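Local coordinates for methyltransferase domain-containing protein (Pyrococcus horikoshii, PDB 1VE3), which binds S-adenosylmethionine and is probably a methyltransferase that uses it as methyl donor, though its substrate is unknown, at residues D111-F116 and N192-T197. Numbering follows the deposited sequence.
Sequences DSIVHF and NVWGKT. With SAM (S-adenosylmethionine), chain C.
Asn192 holds the carbonyl of Val114 with two donors. Its backbone N lies in the carbonyl plane, on a lone pair of Val114 O at 3.0 Å. ND2 of Asn192 reaches Val114 O, also at 3.0 Å, from above the carbonyl plane. CG of Asn192 stands anti to its own carbonyl carbon (chi1 -81°), beside the backbone N and 3.3 Å from Phe116 O. A water accepts from ND2 and donates to His115 O. Trp194 takes the carbonyl of Phe116. Its NE1 donates to Phe116 O at 2.9 Å, nearly along the C=O axis and close to the indole plane. CD1 of Ile113 packs on CB of Trp194 at 3.6 Å, and the two side chains cross obliquely. CD1 of the indole of Trp194 lies 3.9 Å from CB of Ile113. An alanine in place of Trp194 would probably leave Phe116 O without this N-H and open a gap where the indole lies against Ile113.

Residues 111-116 follow strand 104-110 of the Rossmann-like methyltransferase sheet and lead into helix 118-131. Strand 188-192, at the edge of the small antiparallel sheet, ends at Asn192, which meets this loop. Residues 193-195 then lead to helix 196-203.

The other side of the 3-10 turn 113-115 faces S-adenosylmethionine. The His115 ring lays one face over C8 of the adenine, which is 3.6 Å from CG of His115. NE2 of His115 is hydrogen-bonded to Tyr7 OH. CZ of Phe116 lies 3.6 Å from adenine C5. Farther out, Arg174 makes a cation-pi contact with Trp194, and Pro118 and Leu121 touch its side chain.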
loop_
_atom_site.group_PDB
_atom_site.type_symbol
_atom_site.label_atom_id
_atom_site.label_comp_id
_atom_site.label_asym_id
_atom_site.label_seq_id
_atom_site.Cartn_x
_atom_site.Cartn_y
_atom_site.Cartn_z
ATOM N N ASP A 111 -5.778 6.301 -12.842
ATOM C CA ASP A 111 -5.430 4.997 -13.417
ATOM C C ASP A 111 -6.571 4.328 -14.178
ATOM O O ASP A 111 -6.879 3.171 -13.908
ATOM C CB ASP A 111 -4.986 4.027 -12.307
ATOM C CG ASP A 111 -3.633 4.372 -11.705
ATOM O OD1 ASP A 111 -2.667 4.559 -12.476
ATOM O OD2 ASP A 111 -3.527 4.431 -10.451
ATOM N N SER A 112 -7.189 5.012 -15.134
ATOM C CA SER A 112 -8.304 4.386 -15.845
ATOM C C SER A 112 -8.318 4.464 -17.365
ATOM O O SER A 112 -9.152 3.816 -17.994
ATOM C CB SER A 112 -9.636 4.948 -15.333
ATOM O OG SER A 112 -9.788 4.728 -13.945
ATOM N N ILE A 113 -7.410 5.235 -17.958
ATOM C CA ILE A 113 -7.402 5.395 -19.401
ATOM C C ILE A 113 -7.223 4.130 -20.236
ATOM O O ILE A 113 -7.638 4.115 -21.397
ATOM C CB ILE A 113 -6.352 6.437 -19.863
ATOM C CG1 ILE A 113 -4.955 6.019 -19.417
ATOM C CG2 ILE A 113 -6.719 7.817 -19.329
ATOM C CD1 ILE A 113 -3.857 6.918 -19.982
ATOM N N VAL A 114 -6.626 3.074 -19.676
ATOM C CA VAL A 114 -6.450 1.846 -20.457
ATOM C C VAL A 114 -7.792 1.313 -20.921
ATOM O O VAL A 114 -7.858 0.509 -21.840
ATOM C CB VAL A 114 -5.716 0.706 -19.666
ATOM C CG1 VAL A 114 -4.295 1.133 -19.334
ATOM C CG2 VAL A 114 -6.482 0.339 -18.392
ATOM N N HIS A 115 -8.863 1.783 -20.288
ATOM C CA HIS A 115 -10.219 1.351 -20.619
ATOM C C HIS A 115 -10.862 2.129 -21.761
ATOM O O HIS A 115 -11.930 1.759 -22.237
ATOM C CB HIS A 115 -11.127 1.483 -19.393
ATOM C CG HIS A 115 -10.972 0.381 -18.393
ATOM N ND1 HIS A 115 -11.605 -0.836 -18.525
ATOM C CD2 HIS A 115 -10.247 0.308 -17.252
ATOM C CE1 HIS A 115 -11.278 -1.612 -17.507
ATOM N NE2 HIS A 115 -10.455 -0.942 -16.719
ATOM N N PHE A 116 -10.217 3.194 -22.216
ATOM C CA PHE A 116 -10.819 4.002 -23.261
ATOM C C PHE A 116 -10.011 4.147 -24.551
ATOM O O PHE A 116 -8.823 4.470 -24.525
ATOM C CB PHE A 116 -11.112 5.402 -22.705
ATOM C CG PHE A 116 -11.968 5.403 -21.460
ATOM C CD1 PHE A 116 -13.343 5.629 -21.537
ATOM C CD2 PHE A 116 -11.400 5.169 -20.213
ATOM C CE1 PHE A 116 -14.137 5.621 -20.381
ATOM C CE2 PHE A 116 -12.184 5.159 -19.056
ATOM C CZ PHE A 116 -13.556 5.386 -19.140
ATOM N N ASN A 192 -5.785 -0.299 -23.811
ATOM C CA ASN A 192 -5.677 0.771 -24.801
ATOM C C ASN A 192 -4.360 1.427 -24.401
ATOM O O ASN A 192 -4.145 1.702 -23.220
ATOM C CB ASN A 192 -6.816 1.783 -24.662
ATOM C CG ASN A 192 -8.091 1.321 -25.328
ATOM O OD1 ASN A 192 -8.159 1.221 -26.550
ATOM N ND2 ASN A 192 -9.114 1.041 -24.529
ATOM N N VAL A 193 -3.477 1.664 -25.366
ATOM C CA VAL A 193 -2.185 2.267 -25.058
ATOM C C VAL A 193 -2.176 3.776 -25.289
ATOM O O VAL A 193 -2.476 4.248 -26.387
ATOM C CB VAL A 193 -1.056 1.643 -25.910
ATOM C CG1 VAL A 193 0.299 2.108 -25.387
ATOM C CG2 VAL A 193 -1.156 0.118 -25.893
ATOM N N TRP A 194 -1.830 4.526 -24.250
ATOM C CA TRP A 194 -1.768 5.982 -24.342
ATOM C C TRP A 194 -0.383 6.545 -24.029
ATOM O O TRP A 194 0.343 6.016 -23.185
ATOM C CB TRP A 194 -2.771 6.630 -23.387
ATOM C CG TRP A 194 -4.190 6.478 -23.807
ATOM C CD1 TRP A 194 -5.074 5.516 -23.401
ATOM C CD2 TRP A 194 -4.899 7.318 -24.724
ATOM N NE1 TRP A 194 -6.296 5.712 -24.007
ATOM C CE2 TRP A 194 -6.214 6.812 -24.825
ATOM C CE3 TRP A 194 -4.547 8.454 -25.472
ATOM C CZ2 TRP A 194 -7.186 7.402 -25.646
ATOM C CZ3 TRP A 194 -5.512 9.044 -26.293
ATOM C CH2 TRP A 194 -6.819 8.514 -26.369
ATOM N N GLY A 195 -0.029 7.616 -24.728
ATOM C CA GLY A 195 1.235 8.280 -24.497
ATOM C C GLY A 195 0.863 9.668 -24.007
ATOM O O GLY A 195 -0.216 10.168 -24.341
ATOM N N LYS A 196 1.724 10.288 -23.204
ATOM C CA LYS A 196 1.448 11.622 -22.689
ATOM C C LYS A 196 1.025 12.598 -23.799
ATOM O O LYS A 196 0.151 13.438 -23.588
ATOM C CB LYS A 196 2.681 12.164 -21.960
ATOM C CG LYS A 196 2.445 13.465 -21.214
ATOM C CD LYS A 196 3.719 13.924 -20.498
ATOM C CE LYS A 196 3.493 15.198 -19.686
ATOM N NZ LYS A 196 3.121 16.370 -20.541
ATOM N N THR A 197 1.632 12.481 -24.978
ATOM C CA THR A 197 1.304 13.374 -26.094
ATOM C C THR A 197 -0.110 13.163 -26.637
ATOM O O THR A 197 -0.756 14.112 -27.077
ATOM C CB THR A 197 2.294 13.213 -27.280
ATOM O OG1 THR A 197 3.610 13.599 -26.869
ATOM C CG2 THR A 197 1.867 14.092 -28.450
HETATM N N SAM C . -10.025 5.261 -10.004
HETATM C CA SAM C . -9.849 3.834 -9.605
HETATM C C SAM C . -8.704 3.724 -8.601
HETATM O O SAM C . -8.824 2.929 -7.660
HETATM O OXT SAM C . -7.704 4.474 -8.829
HETATM C CB SAM C . -9.508 3.051 -10.831
HETATM C CG SAM C . -9.854 1.648 -10.743
HETATM S SD SAM C . -9.438 0.662 -12.236
HETATM C CE SAM C . -7.770 0.760 -12.411
HETATM C "C5'" SAM C . -10.351 1.443 -13.575
HETATM C "C4'" SAM C . -11.959 1.509 -13.436
HETATM O "O4'" SAM C . -12.518 2.189 -14.613
HETATM C "C3'" SAM C . -12.634 0.148 -13.490
HETATM O "O3'" SAM C . -13.132 0.111 -12.062
HETATM C "C2'" SAM C . -13.853 0.200 -14.346
HETATM O "O2'" SAM C . -15.071 -0.389 -14.012
HETATM C "C1'" SAM C . -13.853 1.737 -14.688
HETATM N N9 SAM C . -14.431 2.023 -16.007
HETATM C C8 SAM C . -14.163 1.519 -17.280
HETATM N N7 SAM C . -14.909 2.041 -18.223
HETATM C C5 SAM C . -15.709 2.926 -17.568
HETATM C C6 SAM C . -16.767 3.846 -17.986
HETATM N N6 SAM C . -17.156 3.962 -19.266
HETATM N N1 SAM C . -17.413 4.645 -17.018
HETATM C C2 SAM C . -17.044 4.553 -15.700
HETATM N N3 SAM C . -16.076 3.732 -15.207
HETATM C C4 SAM C . -15.434 2.935 -16.187
HETATM O O HOH W 1 -11.924 0.481 -25.175
#